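Long-range contact in CCHC-type domain-containing protein (Trypanosoma brucei brucei, PDB 7C45), which probably acts as a 3'-5' RNA exonuclease of the RNase D type that trims guide RNA: residues R97-D102 with H194-S199. Residues are numbered along the deposited sequence; the frame is centred on the assembly and turned at random.
Sequences RKLFFD and HILLLS. With nucleotides of chain B.
With CG1 anti to its carbonyl carbon (chi1 -69°), I195 splits its two branches between L99 and F101 of segment 97-102. The CG2 methyl, anti to the backbone N, meets L99 at CB, 3.6 Å away. The other branch runs on to CD1, which touches F101 twice, lying 3.8 Å from the backbone N and 3.9 Å from CB. L99 and F101 both start their side chains toward the helix while F100 between them starts away, the alternation of an extended chain, so I195 bridges positions two residues apart. L99 CD1 also lies 3.7 Å from CB of S199, one helical turn beyond I195. S199 OG is turned back to the carbonyl O of L196. No hydrogen bond crosses between the segments; the contact is apolar and buried. It packs helix 182-202 across strand 97-100, with segment axes 8.5 Å apart at an angle of 112°. That strand lies between the parallel strands 37-44 and 121-123 in the mixed sheet of the RNase H-like exonuclease fold, and the same helix carries D191, a calcium ligand together with D41 and E43. Beyond the strand the segment reaches the RNA. The F101 ring presents its edge to the U9 phosphate of chain B, CE2 being 3.5 Å from OP1. D102 OD2 accepts a very short hydrogen bond, 2.5 Å, from O2' of U8 of chain B, a hydroxyl that deoxyribose lacks, consistent with an RNA substrate; the same oxygen is salt-bridged to R104.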
loop_
_atom_site.group_PDB
_atom_site.type_symbol
_atom_site.label_atom_id
_atom_site.label_comp_id
_atom_site.label_asym_id
_atom_site.label_seq_id
_atom_site.Cartn_x
_atom_site.Cartn_y
_atom_site.Cartn_z
ATOM N N ARG A 97 -0.479 -5.891 13.658
ATOM C CA ARG A 97 -0.987 -5.775 12.299
ATOM C C ARG A 97 0.110 -5.231 11.393
ATOM O O ARG A 97 0.718 -4.203 11.686
ATOM C CB ARG A 97 -2.219 -4.866 12.266
ATOM C CG ARG A 97 -2.764 -4.572 10.894
ATOM C CD ARG A 97 -4.026 -3.731 10.981
ATOM N NE ARG A 97 -5.113 -4.471 11.604
ATOM C CZ ARG A 97 -6.022 -3.913 12.391
ATOM N NH1 ARG A 97 -5.959 -2.608 12.655
ATOM N NH2 ARG A 97 -6.979 -4.661 12.920
ATOM N N LYS A 98 0.390 -5.939 10.309
ATOM C CA LYS A 98 1.322 -5.456 9.307
ATOM C C LYS A 98 0.495 -4.868 8.163
ATOM O O LYS A 98 -0.367 -5.552 7.606
ATOM C CB LYS A 98 2.241 -6.584 8.839
ATOM C CG LYS A 98 3.539 -6.754 9.709
ATOM C CD LYS A 98 3.254 -7.265 11.123
ATOM C CE LYS A 98 2.980 -8.762 11.101
ATOM N NZ LYS A 98 2.546 -9.409 12.350
ATOM N N LEU A 99 0.752 -3.606 7.835
ATOM C CA LEU A 99 0.030 -2.859 6.814
ATOM C C LEU A 99 0.858 -2.791 5.536
ATOM O O LEU A 99 2.007 -2.343 5.565
ATOM C CB LEU A 99 -0.262 -1.443 7.304
ATOM C CG LEU A 99 -1.070 -1.331 8.598
ATOM C CD1 LEU A 99 -0.852 0.039 9.202
ATOM C CD2 LEU A 99 -2.538 -1.540 8.320
ATOM N N PHE A 100 0.256 -3.183 4.416
ATOM C CA PHE A 100 0.911 -3.161 3.115
ATOM C C PHE A 100 0.082 -2.324 2.159
ATOM O O PHE A 100 -1.090 -2.054 2.412
ATOM C CB PHE A 100 1.061 -4.560 2.504
ATOM C CG PHE A 100 2.146 -5.398 3.133
ATOM C CD1 PHE A 100 1.884 -6.147 4.261
ATOM C CD2 PHE A 100 3.404 -5.440 2.576
ATOM C CE1 PHE A 100 2.873 -6.934 4.836
ATOM C CE2 PHE A 100 4.405 -6.229 3.133
ATOM C CZ PHE A 100 4.136 -6.968 4.272
ATOM N N PHE A 101 0.697 -1.943 1.048
ATOM C CA PHE A 101 -0.027 -1.406 -0.106
ATOM C C PHE A 101 0.392 -2.265 -1.301
ATOM O O PHE A 101 1.481 -2.083 -1.868
ATOM C CB PHE A 101 0.254 0.074 -0.346
ATOM C CG PHE A 101 -0.679 0.693 -1.360
ATOM C CD1 PHE A 101 -1.899 1.190 -0.951
ATOM C CD2 PHE A 101 -0.356 0.740 -2.702
ATOM C CE1 PHE A 101 -2.773 1.755 -1.861
ATOM C CE2 PHE A 101 -1.228 1.284 -3.617
ATOM C CZ PHE A 101 -2.441 1.796 -3.193
ATOM N N ASP A 102 -0.491 -3.203 -1.658
ATOM C CA ASP A 102 -0.219 -4.331 -2.540
ATOM C C ASP A 102 0.869 -5.208 -1.934
ATOM O O ASP A 102 2.061 -4.964 -2.160
ATOM C CB ASP A 102 0.175 -3.887 -3.962
ATOM C CG ASP A 102 0.179 -5.070 -4.959
ATOM O OD1 ASP A 102 0.065 -6.211 -4.490
ATOM O OD2 ASP A 102 0.294 -4.852 -6.177
ATOM N N HIS A 194 2.865 7.022 4.023
ATOM C CA HIS A 194 1.542 7.075 3.406
ATOM C C HIS A 194 0.676 5.904 3.834
ATOM O O HIS A 194 -0.515 6.063 4.064
ATOM C CB HIS A 194 1.687 7.089 1.891
ATOM C CG HIS A 194 2.429 8.275 1.382
ATOM N ND1 HIS A 194 2.353 9.513 1.983
ATOM C CD2 HIS A 194 3.268 8.412 0.333
ATOM C CE1 HIS A 194 3.118 10.365 1.324
ATOM N NE2 HIS A 194 3.681 9.723 0.319
ATOM N N ILE A 195 1.265 4.719 3.958
ATOM C CA ILE A 195 0.511 3.564 4.418
ATOM C C ILE A 195 -0.008 3.786 5.830
ATOM O O ILE A 195 -1.169 3.495 6.128
ATOM C CB ILE A 195 1.381 2.298 4.334
ATOM C CG1 ILE A 195 1.602 1.963 2.860
ATOM C CG2 ILE A 195 0.684 1.154 5.049
ATOM C CD1 ILE A 195 2.685 0.866 2.590
ATOM N N LEU A 196 0.850 4.269 6.730
ATOM C CA LEU A 196 0.408 4.427 8.108
ATOM C C LEU A 196 -0.672 5.500 8.201
ATOM O O LEU A 196 -1.683 5.322 8.886
ATOM C CB LEU A 196 1.608 4.737 9.014
ATOM C CG LEU A 196 1.337 4.773 10.526
ATOM C CD1 LEU A 196 0.970 3.397 11.040
ATOM C CD2 LEU A 196 2.522 5.348 11.319
ATOM N N LEU A 197 -0.511 6.596 7.474
ATOM C CA LEU A 197 -1.536 7.627 7.569
ATOM C C LEU A 197 -2.838 7.160 6.929
ATOM O O LEU A 197 -3.927 7.478 7.426
ATOM C CB LEU A 197 -1.040 8.929 6.959
ATOM C CG LEU A 197 -0.962 9.216 5.468
ATOM C CD1 LEU A 197 -2.298 9.719 4.903
ATOM C CD2 LEU A 197 0.142 10.213 5.210
ATOM N N LEU A 198 -2.747 6.384 5.836
ATOM C CA LEU A 198 -3.955 5.854 5.212
ATOM C C LEU A 198 -4.715 4.936 6.146
ATOM O O LEU A 198 -5.953 4.867 6.073
ATOM C CB LEU A 198 -3.600 5.094 3.935
ATOM C CG LEU A 198 -3.342 6.022 2.740
ATOM C CD1 LEU A 198 -2.758 5.238 1.567
ATOM C CD2 LEU A 198 -4.621 6.772 2.328
ATOM N N SER A 199 -3.999 4.186 6.990
ATOM C CA SER A 199 -4.669 3.296 7.932
ATOM C C SER A 199 -5.549 4.078 8.890
ATOM O O SER A 199 -6.568 3.562 9.344
ATOM C CB SER A 199 -3.662 2.461 8.717
ATOM O OG SER A 199 -2.918 3.283 9.604
ATOM P P U B 8 -1.239 1.218 -12.455
ATOM O OP1 U B 8 -0.820 0.583 -13.724
ATOM O OP2 U B 8 -2.572 1.867 -12.406
ATOM O "O5'" U B 8 -1.063 0.115 -11.335
ATOM C "C5'" U B 8 -1.912 0.078 -10.206
ATOM C "C4'" U B 8 -1.479 -1.006 -9.265
ATOM O "O4'" U B 8 -1.528 -2.284 -9.940
ATOM C "C3'" U B 8 -0.058 -0.921 -8.738
ATOM O "O3'" U B 8 0.047 -0.019 -7.656
ATOM C "C2'" U B 8 0.235 -2.363 -8.355
ATOM O "O2'" U B 8 -0.393 -2.694 -7.118
ATOM C "C1'" U B 8 -0.500 -3.116 -9.465
ATOM N N1 U B 8 0.366 -3.438 -10.625
ATOM C C2 U B 8 1.169 -4.544 -10.526
ATOM O O2 U B 8 1.222 -5.212 -9.513
ATOM N N3 U B 8 1.926 -4.806 -11.649
ATOM C C4 U B 8 1.893 -4.072 -12.824
ATOM O O4 U B 8 2.606 -4.403 -13.777
ATOM C C5 U B 8 1.003 -2.955 -12.842
ATOM C C6 U B 8 0.275 -2.684 -11.758
ATOM P P U B 9 1.426 0.753 -7.367
ATOM O OP1 U B 9 1.153 1.648 -6.215
ATOM O OP2 U B 9 1.871 1.320 -8.660
ATOM O "O5'" U B 9 2.425 -0.422 -6.981
ATOM C "C5'" U B 9 2.541 -0.904 -5.647
ATOM C "C4'" U B 9 3.496 -2.077 -5.506
ATOM O "O4'" U B 9 3.195 -3.127 -6.453
ATOM C "C3'" U B 9 4.977 -1.812 -5.724
ATOM O "O3'" U B 9 5.586 -1.184 -4.622
ATOM C "C2'" U B 9 5.526 -3.203 -6.013
ATOM O "O2'" U B 9 5.696 -3.962 -4.822
ATOM C "C1'" U B 9 4.376 -3.813 -6.807
ATOM N N1 U B 9 4.583 -3.677 -8.259
ATOM C C2 U B 9 5.503 -4.527 -8.875
ATOM O O2 U B 9 6.147 -5.375 -8.292
ATOM N N3 U B 9 5.654 -4.352 -10.224
ATOM C C4 U B 9 4.997 -3.428 -11.010
ATOM O O4 U B 9 5.244 -3.390 -12.214
ATOM C C5 U B 9 4.072 -2.587 -10.303
ATOM C C6 U B 9 3.898 -2.732 -8.982
#